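Local coordinates for tyrosine recombinase XerH (Helicobacter pylori, PDB 5JK0) that cuts and rejoins DNA at difH sites as a site-specific tyrosine recombinase, acting in chromosome segregation, at the interface of chains A and B. Residues are numbered along the deposited sequence; one frame, centred on the assembly and turned at random. Chains: chain A/B, Tyrosine recombinase XerH.

The interface of chains A and B. Residues chain A 358-360, 362-363; chain B 319, 323-324.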
ATOM      1  N   SER A 358       9.422  20.500  32.300  1.00 22.29           N
ATOM      2  CA  SER A 358       8.467  21.076  33.239  1.00 26.26           C
ATOM      3  C   SER A 358       7.123  20.349  33.249  1.00 26.49           C
ATOM      4  O   SER A 358       6.238  20.686  34.037  1.00 23.47           O
ATOM      5  CB  SER A 358       8.247  22.556  32.920  1.00 29.74           C
ATOM      6  OG  SER A 358       9.446  23.294  33.077  1.00 33.28           O
ATOM      7  N   ILE A 359       6.972  19.353  32.381  1.00 21.53           N
ATOM      8  CA  ILE A 359       5.701  18.643  32.256  1.00 21.44           C
ATOM      9  C   ILE A 359       5.367  17.833  33.511  1.00 23.35           C
ATOM     10  O   ILE A 359       4.204  17.513  33.755  1.00 25.08           O
ATOM     11  CB  ILE A 359       5.694  17.697  31.033  1.00 20.62           C
ATOM     12  CG1 ILE A 359       6.736  16.590  31.198  1.00 20.91           C
ATOM     13  CG2 ILE A 359       5.937  18.479  29.748  1.00 20.54           C
ATOM     14  CD1 ILE A 359       6.760  15.603  30.047  1.00 21.86           C
ATOM     15  N   TRP A 360       6.382  17.520  34.311  1.00 23.22           N
ATOM     16  CA  TRP A 360       6.183  16.706  35.506  1.00 23.91           C
ATOM     17  C   TRP A 360       5.664  17.518  36.691  1.00 25.91           C
ATOM     18  O   TRP A 360       5.267  16.950  37.709  1.00 24.80           O
ATOM     19  CB  TRP A 360       7.487  16.006  35.898  1.00 24.25           C
ATOM     20  CG  TRP A 360       8.058  15.149  34.813  1.00 24.47           C
ATOM     21  CD1 TRP A 360       9.117  15.449  34.004  1.00 25.09           C
ATOM     22  CD2 TRP A 360       7.600  13.853  34.410  1.00 24.33           C
ATOM     23  NE1 TRP A 360       9.348  14.418  33.124  1.00 24.07           N
ATOM     24  CE2 TRP A 360       8.431  13.426  33.352  1.00 23.87           C
ATOM     25  CE3 TRP A 360       6.567  13.011  34.839  1.00 24.26           C
ATOM     26  CZ2 TRP A 360       8.261  12.197  32.720  1.00 22.86           C
ATOM     27  CZ3 TRP A 360       6.401  11.791  34.209  1.00 24.57           C
ATOM     28  CH2 TRP A 360       7.245  11.395  33.161  1.00 24.46           C
ATOM     29  N   GLU A 362       3.674  20.652  36.086  1.00 28.18           N
ATOM     30  CA  GLU A 362       2.545  21.496  35.691  1.00 32.57           C
ATOM     31  C   GLU A 362       1.795  20.941  34.484  1.00 30.76           C
ATOM     32  O   GLU A 362       2.385  20.321  33.598  1.00 30.09           O
ATOM     33  CB  GLU A 362       3.013  22.925  35.395  1.00 37.32           C
ATOM     34  CG  GLU A 362       3.831  23.072  34.123  1.00 41.28           C
ATOM     35  CD  GLU A 362       4.058  24.523  33.742  1.00 48.18           C
ATOM     36  OE1 GLU A 362       4.443  24.780  32.582  1.00 50.87           O
ATOM     37  OE2 GLU A 362       3.849  25.409  34.600  1.00 50.27           O
ATOM     38  N   ASN A 363       0.484  21.164  34.464  1.00 31.18           N
ATOM     39  CA  ASN A 363      -0.349  20.748  33.340  1.00 32.25           C
ATOM     40  C   ASN A 363      -0.444  21.852  32.290  1.00 35.68           C
ATOM     41  O   ASN A 363      -0.040  22.993  32.524  1.00 37.78           O
ATOM     42  CB  ASN A 363      -1.750  20.359  33.816  1.00 32.01           C
ATOM     43  CG  ASN A 363      -1.777  19.015  34.513  1.00 31.43           C
ATOM     44  OD1 ASN A 363      -1.078  18.080  34.117  1.00 29.73           O
ATOM     45  ND2 ASN A 363      -2.584  18.912  35.562  1.00 30.73           N
ATOM     46  OXT ASN A 363      -0.929  21.630  31.182  1.00 37.52           O
TER
ATOM     47  N   LEU B 319       3.391  11.601  26.699  1.00 20.73           N
ATOM     48  CA  LEU B 319       3.005  12.578  27.710  1.00 21.02           C
ATOM     49  C   LEU B 319       3.383  13.990  27.280  1.00 20.69           C
ATOM     50  O   LEU B 319       2.608  14.930  27.458  1.00 21.67           O
ATOM     51  CB  LEU B 319       3.659  12.250  29.053  1.00 20.29           C
ATOM     52  CG  LEU B 319       3.247  13.145  30.224  1.00 21.57           C
ATOM     53  CD1 LEU B 319       1.773  12.944  30.554  1.00 21.95           C
ATOM     54  CD2 LEU B 319       4.116  12.873  31.446  1.00 20.45           C
ATOM     55  N   LYS B 323       0.803  17.124  26.802  1.00 24.30           N
ATOM     56  CA  LYS B 323       0.956  18.269  27.694  1.00 24.53           C
ATOM     57  C   LYS B 323       1.079  19.594  26.940  1.00 26.11           C
ATOM     58  O   LYS B 323       0.478  20.594  27.334  1.00 26.60           O
ATOM     59  CB  LYS B 323       2.181  18.079  28.595  1.00 23.07           C
ATOM     60  CG  LYS B 323       2.012  17.032  29.687  1.00 22.21           C
ATOM     61  CD  LYS B 323       1.602  17.664  31.010  1.00 21.48           C
ATOM     62  CE  LYS B 323       1.540  16.629  32.122  1.00 20.42           C
ATOM     63  NZ  LYS B 323       1.352  17.258  33.462  1.00 22.08           N
ATOM     64  N   ARG B 324       1.854  19.598  25.859  1.00 26.44           N
ATOM     65  CA  ARG B 324       2.217  20.849  25.194  1.00 28.96           C
ATOM     66  C   ARG B 324       1.734  20.949  23.742  1.00 30.09           C
ATOM     67  O   ARG B 324       1.654  22.048  23.189  1.00 31.37           O
ATOM     68  CB  ARG B 324       3.736  21.035  25.239  1.00 30.42           C
ATOM     69  CG  ARG B 324       4.340  20.952  26.638  1.00 33.18           C
ATOM     70  CD  ARG B 324       3.845  22.082  27.532  1.00 36.92           C
ATOM     71  NE  ARG B 324       4.708  22.293  28.695  1.00 40.72           N
ATOM     72  CZ  ARG B 324       4.390  21.967  29.944  1.00 43.07           C
ATOM     73  NH1 ARG B 324       5.247  22.205  30.929  1.00 42.48           N
ATOM     74  NH2 ARG B 324       3.215  21.410  30.212  1.00 43.61           N
TER
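The side-chain amino group of B:Lys323 reaches into the C-terminal tail of chain A, where three oxygens receive it. This is the tail-in-trans contact familiar from tyrosine recombinases: residues at the C-terminal end of chain A, beyond helix 353-357, dock on the neighbouring protomer, here against the end of helix 309-324. NZ of B:Lys323 donates to the backbone carbonyl O of A:Ile359 at 2.9 Å, lying in the carbonyl plane with a nearly straight C=O...N angle of 160°. B:Lys323 NZ also donates to the side-chain amide oxygen OD1 of A:Asn363, the last residue, 2.6 Å away and tilted from that carbonyl's plane. The third bond, from B:Lys323 NZ to the main-chain O of A:Glu362 at 3.2 Å, is less well directed, since NZ stands above that carbonyl's plane. The lysine chain bends at chi2 (-96°) and then runs extended past A:Ile359, bringing its aliphatic part against the isoleucine's CB and CG2.

That same methyl, CG2 of A:Ile359, sits over the centre of the B:Arg324 guanidinium, 3.8 Å from CZ. The arginine in turn pairs with A:Glu362: NH1 of B:Arg324 and the carboxylate OE1 of A:Glu362 are 3.2 Å apart, but the planes are turned 66° from each other and the N-H does not point at the oxygen, leaving a salt bridge without a hydrogen bond. On the other flank, CD2 of B:Leu319 lies over the rim of one A:Trp360 ring face, 3.7 Å from CZ3. CD1 of A:Ile359 also meets CD2 of B:Leu319 at 4.0 Å. Further out, CG1 of A:Ile359 lies toward the rim of that same indole face, a contact within chain A that probably helps to position the isoleucine.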